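Local coordinates for protein putative lipase/esterase (Lactobacillus plantarum WCFS1, PDB 3BXP) that probably hydrolyses carboxylic esters as a serine esterase of the alpha/beta-hydrolase fold, although its natural substrate is not established, at residues P193-Q198 / A223-L228. Sequence-based numbering, arbitrary orientation.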
loop_
_atom_site.group_PDB
_atom_site.type_symbol
_atom_site.label_atom_id
_atom_site.label_comp_id
_atom_site.label_asym_id
_atom_site.label_seq_id
_atom_site.Cartn_x
_atom_site.Cartn_y
_atom_site.Cartn_z
ATOM N N PRO B 193 0.367 9.071 13.208
ATOM C CA PRO B 193 -0.047 8.461 11.954
ATOM C C PRO B 193 0.946 8.703 10.796
ATOM O O PRO B 193 1.598 9.747 10.688
ATOM C CB PRO B 193 -1.391 9.155 11.671
ATOM C CG PRO B 193 -1.905 9.444 12.996
ATOM C CD PRO B 193 -0.691 9.914 13.762
ATOM N N ALA B 194 0.956 7.739 9.888
ATOM C CA ALA B 194 1.858 7.805 8.772
ATOM C C ALA B 194 1.208 7.440 7.430
ATOM O O ALA B 194 0.409 6.540 7.322
ATOM C CB ALA B 194 3.091 6.900 9.034
ATOM N N PHE B 195 1.600 8.189 6.432
ATOM C CA PHE B 195 1.377 7.850 5.033
ATOM C C PHE B 195 2.700 7.429 4.474
ATOM O O PHE B 195 3.674 8.190 4.425
ATOM C CB PHE B 195 0.809 9.090 4.295
ATOM C CG PHE B 195 0.530 8.885 2.807
ATOM C CD1 PHE B 195 1.526 8.981 1.849
ATOM C CD2 PHE B 195 -0.760 8.655 2.369
ATOM C CE1 PHE B 195 1.254 8.786 0.536
ATOM C CE2 PHE B 195 -1.017 8.459 1.044
ATOM C CZ PHE B 195 0.003 8.525 0.112
ATOM N N VAL B 196 2.739 6.202 3.995
ATOM C CA VAL B 196 3.953 5.607 3.451
ATOM C C VAL B 196 3.699 5.218 1.984
ATOM O O VAL B 196 2.659 4.651 1.633
ATOM C CB VAL B 196 4.338 4.355 4.278
ATOM C CG1 VAL B 196 5.637 3.703 3.823
ATOM C CG2 VAL B 196 4.388 4.628 5.773
ATOM N N TRP B 197 4.645 5.532 1.134
ATOM C CA TRP B 197 4.606 5.088 -0.289
ATOM C C TRP B 197 5.973 4.687 -0.763
ATOM O O TRP B 197 7.012 5.151 -0.257
ATOM C CB TRP B 197 3.976 6.135 -1.225
ATOM C CG TRP B 197 4.832 7.302 -1.482
ATOM C CD1 TRP B 197 4.936 8.425 -0.700
ATOM C CD2 TRP B 197 5.756 7.490 -2.569
ATOM N NE1 TRP B 197 5.833 9.286 -1.230
ATOM C CE2 TRP B 197 6.365 8.737 -2.377
ATOM C CE3 TRP B 197 6.155 6.718 -3.654
ATOM C CZ2 TRP B 197 7.319 9.234 -3.260
ATOM C CZ3 TRP B 197 7.090 7.237 -4.542
ATOM C CH2 TRP B 197 7.658 8.473 -4.333
ATOM N N GLN B 198 5.979 3.779 -1.724
ATOM C CA GLN B 198 7.217 3.390 -2.381
ATOM C C GLN B 198 6.882 2.775 -3.701
ATOM O O GLN B 198 5.745 2.472 -3.970
ATOM C CB GLN B 198 7.998 2.407 -1.509
ATOM C CG GLN B 198 9.380 2.010 -2.048
ATOM C CD GLN B 198 10.295 1.440 -0.971
ATOM O OE1 GLN B 198 9.832 0.978 0.075
ATOM N NE2 GLN B 198 11.587 1.410 -1.250
ATOM N N ALA B 223 -2.876 4.648 12.990
ATOM C CA ALA B 223 -3.426 5.058 11.703
ATOM C C ALA B 223 -2.332 5.136 10.633
ATOM O O ALA B 223 -1.347 5.881 10.749
ATOM C CB ALA B 223 -4.121 6.374 11.777
ATOM N N THR B 224 -2.534 4.400 9.555
ATOM C CA THR B 224 -1.480 4.232 8.559
ATOM C C THR B 224 -2.117 4.011 7.181
ATOM O O THR B 224 -3.097 3.260 7.049
ATOM C CB THR B 224 -0.573 3.010 8.870
ATOM O OG1 THR B 224 -0.023 3.120 10.177
ATOM C CG2 THR B 224 0.595 2.870 7.867
ATOM N N ALA B 225 -1.582 4.690 6.158
ATOM C CA ALA B 225 -1.836 4.325 4.753
ATOM C C ALA B 225 -0.514 3.895 4.126
ATOM O O ALA B 225 0.554 4.408 4.480
ATOM C CB ALA B 225 -2.444 5.497 3.939
ATOM N N TYR B 226 -0.603 3.000 3.153
ATOM C CA TYR B 226 0.565 2.491 2.466
ATOM C C TYR B 226 0.240 2.196 1.012
ATOM O O TYR B 226 -0.753 1.483 0.704
ATOM C CB TYR B 226 1.029 1.191 3.133
ATOM C CG TYR B 226 2.227 0.489 2.511
ATOM C CD1 TYR B 226 3.337 1.186 2.143
ATOM C CD2 TYR B 226 2.269 -0.902 2.386
ATOM C CE1 TYR B 226 4.462 0.550 1.619
ATOM C CE2 TYR B 226 3.401 -1.542 1.893
ATOM C CZ TYR B 226 4.485 -0.813 1.522
ATOM O OH TYR B 226 5.604 -1.445 1.031
ATOM N N HIS B 227 1.038 2.820 0.156
ATOM C CA HIS B 227 0.894 2.668 -1.293
ATOM C C HIS B 227 2.154 2.233 -1.907
ATOM O O HIS B 227 3.094 3.016 -2.026
ATOM C CB HIS B 227 0.399 3.980 -1.918
ATOM C CG HIS B 227 -0.934 4.401 -1.411
ATOM N ND1 HIS B 227 -2.118 3.925 -1.929
ATOM C CD2 HIS B 227 -1.275 5.217 -0.391
ATOM C CE1 HIS B 227 -3.132 4.457 -1.262
ATOM N NE2 HIS B 227 -2.650 5.236 -0.317
ATOM N N LEU B 228 2.171 0.959 -2.296
ATOM C CA LEU B 228 3.270 0.399 -3.056
ATOM C C LEU B 228 2.894 0.302 -4.547
ATOM O O LEU B 228 2.107 -0.542 -4.971
ATOM C CB LEU B 228 3.616 -0.975 -2.479
ATOM C CG LEU B 228 4.864 -1.659 -3.036
ATOM C CD1 LEU B 228 6.113 -0.936 -2.519
ATOM C CD2 LEU B 228 4.814 -3.091 -2.549
#
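P193 lays CB against A223 CB (3.9 Å) where two parallel strands, 194-198 and 224-228, begin to pair. A194 N donates to A223 O, and A194 O accepts from A225 N, starting a five-bond parallel ladder. F195 has CG anti to the backbone N (chi1 180°), and its ring reaches toward the neighbouring strand: CD2 meets A225 CB, while CE2 and CZ both lie 3.6 Å from H227 CD2, the ring planes inclined at 34°. An alanine in place of F195 would probably open a gap beside A225 and leave the H227 ring without this neighbour. On the other sheet face V196 sets CG1 against Y226 CD1 (3.8 Å), while V196 O takes H227 N (2.9 Å) and lies at the Y226 ring edge. W197 touches H227 O through CB, but its indole turns away from this strand. Q198 N closes the ladder on H227 O; its CB meets L228 CD1, and its OE1, like Y226 OH, is hydrogen-bonded to S210 OG. Helix 208-219 completes a beta-alpha-beta unit over the A194, T224 and Y226 face, and helix 258-269 packs on the F195 and A225 face. Beyond 224-229, where the H227 ND1 atoms of both subunits share a hydrogen bond, the second subunit continues the sheet antiparallel; strand 150-154 flanks 194-199.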